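Local coordinates for protein anaerobically-induced outer membrane porin OprE (Pseudomonas aeruginosa, PDB 4FRX) that probably acts as an outer-membrane porin of the OprD family, forming a beta-barrel channel through which small solutes can pass, at residues Thr109-Ala112 with Thr117-Arg120; Asp63-Leu68 with Pro140-Gly145. One frame throughout, in Å; residues are numbered along the deposited sequence.

Interaction 1. Residues Thr109-Ala112 with Thr117-Arg120. With C8E ((hydroxyethyloxy)tri(ethyloxy)octane), chain G.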
# COMPACT_ATOMS: atom_id res chain seq x y z
N THR A 109 6.25 -16.54 10.61
CA THR A 109 7.52 -15.98 10.17
C THR A 109 8.64 -16.43 11.11
O THR A 109 8.62 -16.12 12.31
CB THR A 109 7.46 -14.44 10.19
OG1 THR A 109 6.29 -14.02 9.49
CG2 THR A 109 8.70 -13.84 9.53
N ALA A 110 9.60 -17.18 10.58
CA ALA A 110 10.81 -17.50 11.34
C ALA A 110 11.73 -16.28 11.31
O ALA A 110 11.79 -15.58 10.30
CB ALA A 110 11.51 -18.70 10.74
N LYS A 111 12.45 -16.03 12.40
CA LYS A 111 13.35 -14.88 12.42
C LYS A 111 14.67 -15.15 13.14
O LYS A 111 14.74 -15.96 14.07
CB LYS A 111 12.66 -13.65 13.02
CG LYS A 111 12.40 -13.74 14.50
CD LYS A 111 11.39 -12.69 14.94
CE LYS A 111 11.03 -12.85 16.41
NZ LYS A 111 10.20 -11.71 16.92
N ALA A 112 15.71 -14.47 12.69
CA ALA A 112 17.00 -14.53 13.35
C ALA A 112 17.52 -13.12 13.46
O ALA A 112 17.21 -12.28 12.63
CB ALA A 112 17.96 -15.40 12.56
N THR A 117 20.41 -6.33 13.16
CA THR A 117 20.19 -6.87 11.84
C THR A 117 19.32 -8.10 11.94
O THR A 117 19.72 -9.10 12.54
CB THR A 117 21.52 -7.26 11.18
OG1 THR A 117 22.35 -6.09 11.04
CG2 THR A 117 21.28 -7.89 9.81
N GLU A 118 18.13 -8.04 11.36
CA GLU A 118 17.16 -9.12 11.49
C GLU A 118 16.84 -9.77 10.15
O GLU A 118 16.64 -9.07 9.16
CB GLU A 118 15.89 -8.60 12.17
CG GLU A 118 14.85 -9.67 12.47
CD GLU A 118 13.58 -9.08 13.06
OE1 GLU A 118 13.55 -7.85 13.28
OE2 GLU A 118 12.60 -9.83 13.27
N PHE A 119 16.81 -11.10 10.13
CA PHE A 119 16.39 -11.88 8.97
C PHE A 119 15.02 -12.46 9.25
O PHE A 119 14.78 -12.99 10.33
CB PHE A 119 17.36 -13.02 8.71
CG PHE A 119 16.95 -13.92 7.57
CD1 PHE A 119 16.78 -13.41 6.29
CD2 PHE A 119 16.73 -15.28 7.77
CE1 PHE A 119 16.39 -14.23 5.23
CE2 PHE A 119 16.34 -16.10 6.72
CZ PHE A 119 16.18 -15.58 5.45
N ARG A 120 14.11 -12.34 8.29
CA ARG A 120 12.75 -12.86 8.46
C ARG A 120 12.41 -13.75 7.30
O ARG A 120 12.65 -13.39 6.15
CB ARG A 120 11.73 -11.72 8.55
CG ARG A 120 11.79 -10.97 9.84
CD ARG A 120 10.94 -9.71 9.83
NE ARG A 120 9.53 -9.99 10.09
CZ ARG A 120 9.06 -10.32 11.28
NH1 ARG A 120 9.90 -10.44 12.31
NH2 ARG A 120 7.77 -10.55 11.45
C1 C8E G . 13.69 -20.69 24.35
C2 C8E G . 13.29 -21.93 23.57
C3 C8E G . 12.41 -21.58 22.38
C4 C8E G . 12.64 -22.57 21.24
C6 C8E G . 12.33 -21.03 18.08
C7 C8E G . 13.30 -20.62 16.99
C8 C8E G . 12.58 -20.24 15.69
O9 C8E G . 12.85 -21.20 14.69
C10 C8E G . 12.22 -20.88 13.48
C11 C8E G . 11.70 -22.14 12.80
O12 C8E G . 10.53 -22.55 13.48
C13 C8E G . 9.36 -21.88 13.07
C14 C8E G . 9.17 -21.99 11.55
O15 C8E G . 8.29 -20.97 11.14
C16 C8E G . 7.81 -21.17 9.83
C17 C8E G . 8.65 -20.35 8.86
O18 C8E G . 8.23 -20.62 7.54
C19 C8E G . 9.26 -21.18 6.77
O HOH W 1 11.11 -9.23 15.70
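Glu-118 and Ala-112 come together just past the tight turn of a beta hairpin in the barrel wall, where the antiparallel strands 102-114 and 117-121 meet; the axes of the two short segments approach to 4.7 Å. The CA of Glu-118 offers a C-H to Ala-112 O. Its side chain is stretched out, CG anti to the backbone N (chi1 -175°), which carries the carboxylate toward Lys-111 until OE2 lies 3.5 Å from Lys-111 CD, the two side chains slanting across each other. The ammonium does not touch this carboxylate; a water spans the gap, accepting from Lys-111 NZ and donating to Glu-118 OE2. Phe-119 forms the hydrogen-bonded pair with Ala-112: Ala-112 N gives to Phe-119 O at 2.9 Å, and Phe-119 N returns a bond to Ala-112 O at 2.8 Å. The phenyl ring leads away from the partner strand, on the same face as the methyl of Ala-112. Ala-110 is turned to that face too, and its CB meets C10 of a bound detergent at 3.6 Å, consistent with a membrane-facing surface. Arg-120 sits in the non-hydrogen-bonded pair with Lys-111, and the two side chains run side by side in the same direction. A bend at chi3 (81°) turns the guanidinium over Thr-109, whose CG2 packs against one face, 3.7 Å above the plane and offset toward the rim. Glu-118 OE2, on the same strand, lies at the guanidinium edge and takes a 2.9 Å salt bridge from Arg-120 NH1 on its syn side, 35° out of the carboxylate plane. Lys-111 NZ and Arg-120 NH2 each form a salt bridge with Asp-63 of strand 59-71. With two acids interleaved, the neighbouring cations are probably balanced in charge, giving the hairpin one ion-paired face and an opposite face that carries Ala-110, Ala-112 and Phe-119.

Interaction 2. Residues Asp63-Leu68 with Pro140-Gly145. With C8E ((hydroxyethyloxy)tri(ethyloxy)octane), chain D.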
# COMPACT_ATOMS: atom_id res chain seq x y z
N ASP A 63 7.38 -15.31 14.61
CA ASP A 63 6.17 -14.49 14.70
C ASP A 63 5.00 -15.22 14.04
O ASP A 63 5.21 -16.07 13.18
CB ASP A 63 6.36 -13.14 14.00
CG ASP A 63 7.36 -12.23 14.68
OD1 ASP A 63 7.84 -12.54 15.79
OD2 ASP A 63 7.67 -11.16 14.11
N ALA A 64 3.78 -14.88 14.45
CA ALA A 64 2.58 -15.48 13.88
C ALA A 64 1.54 -14.39 13.67
O ALA A 64 1.38 -13.50 14.50
CB ALA A 64 2.03 -16.58 14.79
N LEU A 65 0.86 -14.45 12.53
CA LEU A 65 -0.20 -13.51 12.22
C LEU A 65 -1.46 -14.29 11.89
O LEU A 65 -1.53 -14.96 10.86
CB LEU A 65 0.20 -12.61 11.05
CG LEU A 65 -0.91 -11.66 10.61
CD1 LEU A 65 -1.21 -10.66 11.72
CD2 LEU A 65 -0.59 -10.97 9.30
N GLY A 66 -2.45 -14.24 12.79
CA GLY A 66 -3.72 -14.93 12.59
C GLY A 66 -4.77 -13.94 12.14
O GLY A 66 -4.92 -12.89 12.75
N LEU A 67 -5.48 -14.26 11.06
CA LEU A 67 -6.46 -13.36 10.49
C LEU A 67 -7.81 -14.08 10.35
O LEU A 67 -7.85 -15.18 9.83
CB LEU A 67 -6.00 -12.91 9.10
CG LEU A 67 -4.63 -12.23 8.96
CD1 LEU A 67 -4.42 -11.76 7.52
CD2 LEU A 67 -4.56 -11.06 9.89
N LEU A 68 -8.89 -13.46 10.82
CA LEU A 68 -10.22 -14.06 10.69
C LEU A 68 -11.23 -13.00 10.32
O LEU A 68 -11.26 -11.93 10.92
CB LEU A 68 -10.65 -14.71 12.02
CG LEU A 68 -12.12 -15.15 12.11
CD1 LEU A 68 -12.44 -16.32 11.18
CD2 LEU A 68 -12.46 -15.51 13.55
N PRO A 140 -5.68 -7.61 6.06
CA PRO A 140 -4.58 -7.11 5.24
C PRO A 140 -3.99 -8.12 4.26
O PRO A 140 -4.09 -9.35 4.44
CB PRO A 140 -3.52 -6.74 6.29
CG PRO A 140 -3.82 -7.67 7.45
CD PRO A 140 -5.31 -7.75 7.48
N VAL A 141 -3.37 -7.58 3.22
CA VAL A 141 -2.53 -8.36 2.33
C VAL A 141 -1.30 -8.81 3.09
O VAL A 141 -0.78 -8.08 3.93
CB VAL A 141 -2.08 -7.51 1.10
CG1 VAL A 141 -0.97 -8.22 0.30
CG2 VAL A 141 -3.27 -7.17 0.20
N THR A 142 -0.83 -10.03 2.80
CA THR A 142 0.47 -10.48 3.27
C THR A 142 1.28 -11.02 2.09
O THR A 142 0.72 -11.41 1.07
CB THR A 142 0.35 -11.58 4.37
OG1 THR A 142 -0.24 -12.76 3.82
CG2 THR A 142 -0.49 -11.08 5.55
N PHE A 143 2.59 -11.05 2.25
CA PHE A 143 3.47 -11.62 1.22
C PHE A 143 4.21 -12.78 1.86
O PHE A 143 4.29 -12.86 3.08
CB PHE A 143 4.50 -10.60 0.73
CG PHE A 143 3.92 -9.47 -0.06
CD1 PHE A 143 3.45 -8.33 0.58
CD2 PHE A 143 3.85 -9.54 -1.44
CE1 PHE A 143 2.91 -7.28 -0.15
CE2 PHE A 143 3.32 -8.49 -2.17
CZ PHE A 143 2.84 -7.37 -1.53
N GLU A 144 4.77 -13.66 1.04
CA GLU A 144 5.68 -14.68 1.55
C GLU A 144 7.05 -14.47 0.95
O GLU A 144 7.17 -14.27 -0.25
CB GLU A 144 5.19 -16.09 1.20
CG GLU A 144 3.81 -16.45 1.74
CD GLU A 144 3.77 -16.54 3.26
OE1 GLU A 144 2.85 -15.94 3.87
OE2 GLU A 144 4.66 -17.21 3.84
N GLY A 145 8.10 -14.55 1.76
CA GLY A 145 9.44 -14.40 1.21
C GLY A 145 10.52 -14.40 2.28
O GLY A 145 10.30 -14.90 3.38
C1 C8E D . -8.35 -14.39 16.05
C2 C8E D . -7.49 -14.84 14.87
C3 C8E D . -7.94 -16.21 14.40
C4 C8E D . -7.17 -16.67 13.17
C5 C8E D . -7.65 -18.05 12.73
C6 C8E D . -6.60 -18.85 11.97
C7 C8E D . -7.17 -20.22 11.63
C8 C8E D . -6.13 -21.13 11.01
O9 C8E D . -6.43 -21.36 9.65
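Inside the beta-barrel of this OprD-family porin, the end of the connection that follows strand 123-128, with the first residue of strand 142-150, packs against the inner face of strand 59-71, through Leu-65 and Leu-67. It turns into the barrel, consistent with the inward-folded third loop of many porins. These two pieces are not paired strands: Leu-67 and Pro-140 have their CA atoms 8.4 Å apart, and no hydrogen bond crosses, so the contact is made chiefly by side chains. Leu-65 sends CD2 to the methyl of Thr-142, 3.8 Å from CG2, the two side chains crossing at a slant. Thr-142 offers its methyl because OG1 takes the position between the backbone N and the carbonyl carbon (chi1 65°), leaving CG2 anti to that carbon. Two residues along, Leu-67 reaches the start of the same segment. Its CD1 lies 4.1 Å from Pro-140 CD, with CG of the ring at a similar distance, and 3.9 Å from Pro-140 O; CD2 also approaches the ring at CD. The polar backbone of the inward segment is served from other directions: Lys-167 NZ bonds to Pro-140 O, Gln-125 NE2 to Val-141 O and Ser-166 OG to Thr-142 O. Gln-125 also touches the side chains of Leu-65, Pro-140 and Thr-142, so it borders this small apolar seam. All four contacting residues are buried. A detergent molecule lies against the outside of the same strand, its alkyl chain running over the backbone where Gly-66 has no side chain: detergent C4 comes to 3.8 Å from Gly-66 C and 3.6 Å from Leu-67 N, while C3 meets Leu-68 CB at 3.9 Å.

Overall arrangement
Strand 59-71, which supplies 63-68 to interaction 2, is the sheet neighbour of strand 102-114, which supplies 109-112 to interaction 1, and the two contact centres are 15 Å apart. Asp-63 joins them: its OD2 takes a salt bridge of 2.7 Å from Arg-120 NH2, and its N lies 2.7 Å from Thr-109 O, probably a hydrogen bond between the strands. Strand 142-150 in turn pairs with strand 117-121, so the hairpin of interaction 1 spans the barrel wall between the two strands that interaction 2 connects through the interior. Separate detergents lie beside each contact, near Ala-110 and Gly-66.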